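Side-chain contacts in SusD family protein (Bacteroides uniformis, PDB 7KV1), which probably binds beta-glucans at the bacterial cell surface, as a SusD-like glycan-binding protein of a human gut Bacteroides: residues Glu49-Ala54 against Leu225-Gln230; Ala198-Lys203 against Ala231-Val236; Leu58-Trp63 against Trp113-Ser118. All coordinates share one frame; numbering follows the deposited sequence.

All three contacts join parts of the helical, tetratricopeptide-repeat-bearing SusD fold. Interactions 1 and 2 have centres about 15 Å apart and touch directly: Q230, which ends the loop segment of interaction 1 and starts helix 230-244, sends NE2 to the backbone O of I200 at 3.0 Å, a probable hydrogen bond. Interaction 3 lies about 15 Å, centre to centre, from interaction 1; helix 44-55 is followed in the chain by its segment 58-63, and the two contacts otherwise do not meet. Between interactions 2 and 3 the nearest atoms are about 7 Å apart. The bound cobalt hexammine lies about 12 Å from the side chain of Y234 in interaction 2.

Interaction 1 (Glu49-Ala54 against Leu225-Gln230); sequences EALIAA and LGRVTQ
R227 anchors the loop that leads into helix 230-244 onto L51 and I52 of helix 44-55, in the mainly helical, TPR-bearing SusD fold. The backbones stay well apart, with the nearest CA atoms, those of I52 and R227, 9.4 Å from each other; the long arginine spans the gap. Its chain runs extended from CG to NE, and the last torsion (chi4 -84°) then turns the guanidinium out of line, bringing NH1 to one helix residue and NH2 to the next. NH1 of R227 lies 3.5 Å from CD2 of L51 and 4.1 Å from CG of the same leucine. NH2 of R227 approaches CD1 of I52 at 4.1 Å, the two side chains meeting at about a right angle. Both methyls come up obliquely to the guanidinium, with 97 Å² buried over both sides. In L51, CG stands opposite the backbone N (chi1 -178°), which carries CD2 out to the guanidinium. The polar partners of NH1 and NE lie outside the two segments: NH1 hydrogen-bonds OE1 of Q147, while NE has a weak bond to OE1 of Q224. One good and one weak bond to glutamine oxygens thus hold the group. Helix 138-162, which supplies Q147, also covers L51 through Y144, and receives V228 on L150. The hydroxyl of Y55 bonds N of V228, and G226 O accepts from NE1 of W288, so the loop is held among helices 44-55 and 138-162 and strand 286-290 before T229 caps helix 230-244.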
loop_
_atom_site.group_PDB
_atom_site.type_symbol
_atom_site.label_atom_id
_atom_site.label_comp_id
_atom_site.label_asym_id
_atom_site.label_seq_id
_atom_site.Cartn_x
_atom_site.Cartn_y
_atom_site.Cartn_z
ATOM N N GLU A 49 22.969 11.843 5.908
ATOM C CA GLU A 49 22.894 11.753 4.428
ATOM C C GLU A 49 22.581 10.304 4.055
ATOM O O GLU A 49 21.667 10.100 3.276
ATOM C CB GLU A 49 24.174 12.239 3.745
ATOM C CG GLU A 49 24.242 13.752 3.585
ATOM C CD GLU A 49 25.657 14.315 3.453
ATOM O OE1 GLU A 49 26.581 13.539 3.093
ATOM O OE2 GLU A 49 25.843 15.527 3.736
ATOM N N ALA A 50 23.314 9.346 4.625
ATOM C CA ALA A 50 23.090 7.901 4.418
ATOM C C ALA A 50 21.653 7.508 4.843
ATOM O O ALA A 50 21.055 6.664 4.154
ATOM C CB ALA A 50 24.132 7.118 5.167
ATOM N N LEU A 51 21.111 8.096 5.919
ATOM C CA LEU A 51 19.723 7.813 6.354
ATOM C C LEU A 51 18.742 8.328 5.294
ATOM O O LEU A 51 17.861 7.529 4.860
ATOM C CB LEU A 51 19.450 8.398 7.732
ATOM C CG LEU A 51 18.056 8.120 8.299
ATOM C CD1 LEU A 51 17.757 6.626 8.390
ATOM C CD2 LEU A 51 17.918 8.757 9.667
ATOM N N ILE A 52 18.911 9.559 4.810
ATOM C CA ILE A 52 18.074 10.089 3.696
ATOM C C ILE A 52 18.164 9.140 2.496
ATOM O O ILE A 52 17.108 8.868 1.857
ATOM C CB ILE A 52 18.448 11.538 3.325
ATOM C CG1 ILE A 52 18.062 12.522 4.436
ATOM C CG2 ILE A 52 17.826 11.935 1.986
ATOM C CD1 ILE A 52 16.658 12.319 5.001
ATOM N N ALA A 53 19.365 8.655 2.184
ATOM C CA ALA A 53 19.588 7.741 1.045
ATOM C C ALA A 53 18.723 6.474 1.217
ATOM O O ALA A 53 18.283 5.953 0.208
ATOM C CB ALA A 53 21.061 7.416 0.920
ATOM N N ALA A 54 18.533 5.985 2.450
ATOM C CA ALA A 54 17.762 4.760 2.765
ATOM C C ALA A 54 16.256 5.002 2.571
ATOM O O ALA A 54 15.588 4.028 2.267
ATOM C CB ALA A 54 18.086 4.309 4.167
ATOM N N LEU A 225 8.027 15.448 8.806
ATOM C CA LEU A 225 6.883 14.547 8.487
ATOM C C LEU A 225 7.285 13.721 7.260
ATOM O O LEU A 225 7.825 14.300 6.335
ATOM C CB LEU A 225 5.606 15.376 8.279
ATOM C CG LEU A 225 4.957 15.869 9.573
ATOM C CD1 LEU A 225 3.751 16.747 9.292
ATOM C CD2 LEU A 225 4.562 14.708 10.473
ATOM N N GLY A 226 7.101 12.401 7.297
ATOM C CA GLY A 226 7.608 11.457 6.275
ATOM C C GLY A 226 8.582 10.469 6.892
ATOM O O GLY A 226 8.699 9.341 6.388
ATOM N N ARG A 227 9.270 10.850 7.967
ATOM C CA ARG A 227 10.088 9.872 8.725
ATOM C C ARG A 227 9.163 8.754 9.190
ATOM O O ARG A 227 7.974 8.980 9.382
ATOM C CB ARG A 227 10.853 10.467 9.902
ATOM C CG ARG A 227 12.019 11.353 9.474
ATOM C CD ARG A 227 12.955 11.792 10.606
ATOM N NE ARG A 227 13.917 12.738 10.045
ATOM C CZ ARG A 227 15.049 12.416 9.405
ATOM N NH1 ARG A 227 15.444 11.162 9.272
ATOM N NH2 ARG A 227 15.806 13.369 8.897
ATOM N N VAL A 228 9.725 7.581 9.401
ATOM C CA VAL A 228 8.954 6.471 10.008
ATOM C C VAL A 228 8.868 6.734 11.497
ATOM O O VAL A 228 9.784 7.412 12.047
ATOM C CB VAL A 228 9.573 5.126 9.637
ATOM C CG1 VAL A 228 9.556 5.004 8.127
ATOM C CG2 VAL A 228 10.994 4.929 10.185
ATOM N N THR A 229 7.793 6.239 12.090
ATOM C CA THR A 229 7.364 6.529 13.473
ATOM C C THR A 229 6.940 5.228 14.147
ATOM O O THR A 229 6.765 4.192 13.465
ATOM C CB THR A 229 6.232 7.558 13.506
ATOM O OG1 THR A 229 5.156 6.971 12.784
ATOM C CG2 THR A 229 6.603 8.896 12.893
ATOM N N GLN A 230 6.762 5.281 15.454
ATOM C CA GLN A 230 6.281 4.122 16.211
ATOM C C GLN A 230 4.857 3.811 15.720
ATOM O O GLN A 230 4.503 2.631 15.659
ATOM C CB GLN A 230 6.398 4.433 17.693
ATOM C CG GLN A 230 6.080 3.245 18.565
ATOM C CD GLN A 230 7.254 2.336 18.746
ATOM O OE1 GLN A 230 8.188 2.332 17.938
ATOM N NE2 GLN A 230 7.187 1.545 19.809
#

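Interaction 2 (Ala198-Lys203 against Ala231-Val236); sequences AVIDSK and AMAYMV
The carbonyl O of V199, next to the I200 that packs on A233 and Y234, is gripped twice by S202: its hydroxyl OG donates at 2.6 Å, and its backbone N adds a weak bond at 3.3 Å. The hydroxyl comes in at 147° to the C=O, tilted 19° from the carbonyl plane, as the serine side chain turns back toward the V199 carbonyl. OG of S202 also takes a weak bond from N of V204. Across the contact the side chains meet through carbon alone. I200 points at helix 230-244 and splits its two branches between neighbouring residues. CG1 touches CB of A233 at 3.8 Å, and CD1, carried onward by an extended chi2 of 169°, reaches past that methyl to the backbone, 3.9 Å from O of A233. The other branch, CG2, meets CE1 of Y234 at 3.9 Å, in the plane of the ring and at its edge. The small A233 is consistent with the close approach of the backbones, CA of I200 and CA of A233 being 6.8 Å apart. Y234 has further partners on helix 250-262: its hydroxyl hydrogen-bonds OE1 of E259, and its ring stacks with Y256, which I200 also touches. No hydrogen bond crosses between the two segments, so between them the hold rests on shape and buried carbon, 137 Å² in all; the polar tie beside it comes from Q230, whose NE2 bonds O of I200, while one hydrogen bond and a ring stack on helix 250-262 help to position the tyrosine.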
loop_
_atom_site.group_PDB
_atom_site.type_symbol
_atom_site.label_atom_id
_atom_site.label_comp_id
_atom_site.label_asym_id
_atom_site.label_seq_id
_atom_site.Cartn_x
_atom_site.Cartn_y
_atom_site.Cartn_z
ATOM N N ALA A 198 11.595 -6.323 17.878
ATOM C CA ALA A 198 12.806 -5.685 18.459
ATOM C C ALA A 198 12.768 -4.168 18.245
ATOM O O ALA A 198 13.057 -3.402 19.208
ATOM C CB ALA A 198 14.070 -6.313 17.922
ATOM N N VAL A 199 12.402 -3.705 17.063
ATOM C CA VAL A 199 12.326 -2.241 16.810
ATOM C C VAL A 199 11.264 -1.618 17.732
ATOM O O VAL A 199 11.545 -0.607 18.398
ATOM C CB VAL A 199 12.070 -1.948 15.323
ATOM C CG1 VAL A 199 11.652 -0.507 15.081
ATOM C CG2 VAL A 199 13.289 -2.311 14.490
ATOM N N ILE A 200 10.073 -2.189 17.773
ATOM C CA ILE A 200 8.938 -1.635 18.570
ATOM C C ILE A 200 9.299 -1.659 20.077
ATOM O O ILE A 200 9.092 -0.623 20.786
ATOM C CB ILE A 200 7.648 -2.413 18.219
ATOM C CG1 ILE A 200 7.162 -2.007 16.827
ATOM C CG2 ILE A 200 6.574 -2.227 19.290
ATOM C CD1 ILE A 200 6.058 -2.882 16.264
ATOM N N ASP A 201 9.815 -2.791 20.578
ATOM C CA ASP A 201 10.132 -2.981 22.023
ATOM C C ASP A 201 11.244 -2.008 22.454
ATOM O O ASP A 201 11.288 -1.716 23.646
ATOM C CB ASP A 201 10.574 -4.408 22.355
ATOM C CG ASP A 201 9.480 -5.449 22.229
ATOM O OD1 ASP A 201 8.322 -5.044 22.165
ATOM O OD2 ASP A 201 9.811 -6.662 22.242
ATOM N N SER A 202 12.110 -1.533 21.551
ATOM C CA SER A 202 13.141 -0.503 21.865
ATOM C C SER A 202 12.495 0.768 22.451
ATOM O O SER A 202 13.194 1.497 23.172
ATOM C CB SER A 202 14.014 -0.182 20.682
ATOM O OG SER A 202 13.367 0.686 19.751
ATOM N N LYS A 203 11.230 1.042 22.108
ATOM C CA LYS A 203 10.499 2.321 22.347
ATOM C C LYS A 203 11.379 3.549 22.086
ATOM O O LYS A 203 11.257 4.560 22.829
ATOM C CB LYS A 203 9.935 2.314 23.771
ATOM C CG LYS A 203 8.803 1.316 23.995
ATOM C CD LYS A 203 7.922 1.641 25.190
ATOM C CE LYS A 203 7.773 0.475 26.137
ATOM N NZ LYS A 203 7.039 -0.646 25.503
ATOM N N ALA A 231 4.040 4.824 15.445
ATOM C CA ALA A 231 2.656 4.608 14.948
ATOM C C ALA A 231 2.742 3.870 13.607
ATOM O O ALA A 231 1.970 2.952 13.362
ATOM C CB ALA A 231 1.910 5.910 14.807
ATOM N N MET A 232 3.663 4.266 12.743
ATOM C CA MET A 232 3.802 3.604 11.425
ATOM C C MET A 232 4.201 2.145 11.657
ATOM O O MET A 232 3.680 1.275 10.935
ATOM C CB MET A 232 4.806 4.330 10.530
ATOM C CG MET A 232 5.030 3.638 9.209
ATOM S SD MET A 232 6.530 2.654 9.232
ATOM C CE MET A 232 6.686 2.218 7.500
ATOM N N ALA A 233 5.081 1.897 12.635
ATOM C CA ALA A 233 5.572 0.562 13.034
ATOM C C ALA A 233 4.399 -0.320 13.475
ATOM O O ALA A 233 4.328 -1.518 13.075
ATOM C CB ALA A 233 6.611 0.686 14.138
ATOM N N TYR A 234 3.535 0.222 14.329
ATOM C CA TYR A 234 2.295 -0.469 14.774
ATOM C C TYR A 234 1.441 -0.910 13.563
ATOM O O TYR A 234 0.884 -1.999 13.570
ATOM C CB TYR A 234 1.476 0.437 15.703
ATOM C CG TYR A 234 2.089 0.737 17.047
ATOM C CD1 TYR A 234 3.195 0.055 17.530
ATOM C CD2 TYR A 234 1.487 1.652 17.891
ATOM C CE1 TYR A 234 3.744 0.351 18.770
ATOM C CE2 TYR A 234 2.004 1.934 19.146
ATOM C CZ TYR A 234 3.136 1.277 19.592
ATOM O OH TYR A 234 3.626 1.555 20.841
ATOM N N MET A 235 1.310 -0.060 12.551
ATOM C CA MET A 235 0.473 -0.331 11.356
ATOM C C MET A 235 1.144 -1.418 10.509
ATOM O O MET A 235 0.451 -2.285 9.992
ATOM C CB MET A 235 0.231 0.966 10.576
ATOM C CG MET A 235 -0.626 1.964 11.382
ATOM S SD MET A 235 -2.291 1.316 11.816
ATOM C CE MET A 235 -3.119 1.290 10.229
ATOM N N VAL A 236 2.458 -1.400 10.389
ATOM C CA VAL A 236 3.179 -2.479 9.651
ATOM C C VAL A 236 2.976 -3.790 10.421
ATOM O O VAL A 236 2.691 -4.853 9.806
ATOM C CB VAL A 236 4.670 -2.152 9.468
ATOM C CG1 VAL A 236 5.384 -3.344 8.842
ATOM C CG2 VAL A 236 4.872 -0.908 8.615
#

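Interaction 3 (Leu58-Trp63 against Trp113-Ser118); sequences LHWPDW and WTVDYS
Aromatic and apolar contacts join W60 and P61 to V115 and S118, with 192 Å² buried over both sides. The six-membered ring of W60 meets S118 obliquely through CZ3, which lies 3.6 Å from CB of S118 and 3.7 Å from its OG. Nearer the backbone, CB of W60 touches CG2 of V115 at 4.0 Å. The other methyl, CG1 of V115, faces CD of P61 at 4.3 Å, so one methyl serves W60 and the other P61. No hydrogen bond crosses the contact. S118 OG donates to O of T114 at 2.8 Å from above the carbonyl plane, 42° out of it, and S118 N binds the same oxygen. Opposite the carbonyl carbon, with chi1 at -64°, that hydroxyl lies back along its own helix. NE1 of W60 hydrogen-bonds OD2 of D56, which helps to set the indole's rotation. A glycine at S118 would probably leave CZ3 of W60 without its close neighbour and cost T114 O its hydroxyl donor. V115 and S118, three residues apart, form one face of helix 110-129, so this is a short helix seated on a long one by tryptophan and proline, within the helical SusD fold.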
loop_
_atom_site.group_PDB
_atom_site.type_symbol
_atom_site.label_atom_id
_atom_site.label_comp_id
_atom_site.label_asym_id
_atom_site.label_seq_id
_atom_site.Cartn_x
_atom_site.Cartn_y
_atom_site.Cartn_z
ATOM N N LEU A 58 11.833 4.548 -1.616
ATOM C CA LEU A 58 10.366 4.596 -1.384
ATOM C C LEU A 58 9.711 5.296 -2.569
ATOM O O LEU A 58 8.528 5.005 -2.819
ATOM C CB LEU A 58 10.030 5.410 -0.132
ATOM C CG LEU A 58 10.372 4.785 1.203
ATOM C CD1 LEU A 58 10.013 5.758 2.320
ATOM C CD2 LEU A 58 9.663 3.466 1.381
ATOM N N HIS A 59 10.454 6.219 -3.200
ATOM C CA HIS A 59 9.963 7.147 -4.255
ATOM C C HIS A 59 10.218 6.585 -5.654
ATOM O O HIS A 59 9.656 7.170 -6.615
ATOM C CB HIS A 59 10.618 8.532 -4.120
ATOM C CG HIS A 59 10.565 9.060 -2.730
ATOM N ND1 HIS A 59 11.478 8.682 -1.764
ATOM C CD2 HIS A 59 9.685 9.881 -2.113
ATOM C CE1 HIS A 59 11.176 9.267 -0.610
ATOM N NE2 HIS A 59 10.073 9.995 -0.790
ATOM N N TRP A 60 11.046 5.535 -5.777
ATOM C CA TRP A 60 11.598 5.105 -7.087
ATOM C C TRP A 60 10.490 4.590 -8.006
ATOM O O TRP A 60 10.499 4.959 -9.174
ATOM C CB TRP A 60 12.727 4.096 -6.909
ATOM C CG TRP A 60 13.998 4.705 -6.418
ATOM C CD1 TRP A 60 14.198 5.971 -5.936
ATOM C CD2 TRP A 60 15.257 4.030 -6.319
ATOM N NE1 TRP A 60 15.507 6.131 -5.568
ATOM C CE2 TRP A 60 16.180 4.960 -5.795
ATOM C CE3 TRP A 60 15.700 2.753 -6.667
ATOM C CZ2 TRP A 60 17.516 4.630 -5.583
ATOM C CZ3 TRP A 60 17.019 2.425 -6.442
ATOM C CH2 TRP A 60 17.910 3.352 -5.899
ATOM N N PRO A 61 9.454 3.852 -7.541
ATOM C CA PRO A 61 8.400 3.395 -8.459
ATOM C C PRO A 61 7.749 4.547 -9.244
ATOM O O PRO A 61 7.584 4.411 -10.449
ATOM C CB PRO A 61 7.377 2.704 -7.541
ATOM C CG PRO A 61 8.185 2.299 -6.328
ATOM C CD PRO A 61 9.184 3.431 -6.156
ATOM N N ASP A 62 7.443 5.655 -8.555
ATOM C CA ASP A 62 6.709 6.833 -9.098
ATOM C C ASP A 62 7.636 7.794 -9.847
ATOM O O ASP A 62 7.095 8.696 -10.502
ATOM C CB ASP A 62 6.013 7.628 -7.989
ATOM C CG ASP A 62 4.911 6.862 -7.274
ATOM O OD1 ASP A 62 5.145 5.679 -6.958
ATOM O OD2 ASP A 62 3.819 7.451 -7.052
ATOM N N TRP A 63 8.960 7.663 -9.712
ATOM C CA TRP A 63 9.961 8.503 -10.427
ATOM C C TRP A 63 10.382 7.825 -11.747
ATOM O O TRP A 63 10.921 8.533 -12.635
ATOM C CB TRP A 63 11.177 8.793 -9.535
ATOM C CG TRP A 63 10.939 9.762 -8.418
ATOM C CD1 TRP A 63 9.887 10.626 -8.259
ATOM C CD2 TRP A 63 11.813 9.979 -7.296
ATOM N NE1 TRP A 63 10.037 11.353 -7.103
ATOM C CE2 TRP A 63 11.214 10.983 -6.494
ATOM C CE3 TRP A 63 13.038 9.429 -6.891
ATOM C CZ2 TRP A 63 11.815 11.439 -5.315
ATOM C CZ3 TRP A 63 13.623 9.873 -5.723
ATOM C CH2 TRP A 63 13.016 10.865 -4.947
ATOM N N TRP A 113 11.255 -5.564 -6.965
ATOM C CA TRP A 113 12.363 -6.365 -6.389
ATOM C C TRP A 113 13.644 -5.514 -6.317
ATOM O O TRP A 113 14.223 -5.393 -5.236
ATOM C CB TRP A 113 12.530 -7.647 -7.203
ATOM C CG TRP A 113 13.658 -8.562 -6.807
ATOM C CD1 TRP A 113 14.996 -8.349 -6.965
ATOM C CD2 TRP A 113 13.524 -9.932 -6.381
ATOM N NE1 TRP A 113 15.705 -9.480 -6.636
ATOM C CE2 TRP A 113 14.822 -10.454 -6.248
ATOM C CE3 TRP A 113 12.423 -10.742 -6.080
ATOM C CZ2 TRP A 113 15.054 -11.750 -5.816
ATOM C CZ3 TRP A 113 12.655 -12.027 -5.648
ATOM C CH2 TRP A 113 13.954 -12.517 -5.527
ATOM N N THR A 114 14.031 -4.870 -7.409
ATOM C CA THR A 114 15.231 -4.001 -7.459
ATOM C C THR A 114 15.070 -2.839 -6.464
ATOM O O THR A 114 15.994 -2.617 -5.675
ATOM C CB THR A 114 15.511 -3.522 -8.886
ATOM O OG1 THR A 114 15.559 -4.717 -9.654
ATOM C CG2 THR A 114 16.813 -2.754 -8.973
ATOM N N VAL A 115 13.935 -2.137 -6.480
ATOM C CA VAL A 115 13.656 -1.042 -5.514
ATOM C C VAL A 115 13.858 -1.555 -4.087
ATOM O O VAL A 115 14.606 -0.934 -3.306
ATOM C CB VAL A 115 12.224 -0.515 -5.695
ATOM C CG1 VAL A 115 11.833 0.398 -4.549
ATOM C CG2 VAL A 115 12.037 0.173 -7.034
ATOM N N ASP A 116 13.190 -2.652 -3.729
ATOM C CA ASP A 116 13.197 -3.145 -2.323
ATOM C C ASP A 116 14.623 -3.535 -1.908
ATOM O O ASP A 116 15.051 -3.128 -0.813
ATOM C CB ASP A 116 12.200 -4.280 -2.121
ATOM C CG ASP A 116 10.748 -3.849 -2.266
ATOM O OD1 ASP A 116 10.437 -2.641 -2.031
ATOM O OD2 ASP A 116 9.938 -4.730 -2.636
ATOM N N TYR A 117 15.355 -4.303 -2.729
ATOM C CA TYR A 117 16.742 -4.705 -2.375
ATOM C C TYR A 117 17.681 -3.489 -2.375
ATOM O O TYR A 117 18.676 -3.523 -1.631
ATOM C CB TYR A 117 17.231 -5.900 -3.213
ATOM C CG TYR A 117 16.644 -7.195 -2.728
ATOM C CD1 TYR A 117 17.001 -7.723 -1.493
ATOM C CD2 TYR A 117 15.702 -7.879 -3.479
ATOM C CE1 TYR A 117 16.459 -8.919 -1.036
ATOM C CE2 TYR A 117 15.156 -9.073 -3.041
ATOM C CZ TYR A 117 15.513 -9.584 -1.803
ATOM O OH TYR A 117 14.954 -10.756 -1.376
ATOM N N SER A 118 17.433 -2.471 -3.192
ATOM C CA SER A 118 18.194 -1.206 -3.131
ATOM C C SER A 118 17.957 -0.524 -1.779
ATOM O O SER A 118 18.920 -0.128 -1.120
ATOM C CB SER A 118 17.827 -0.311 -4.275
ATOM O OG SER A 118 18.199 -0.925 -5.498
#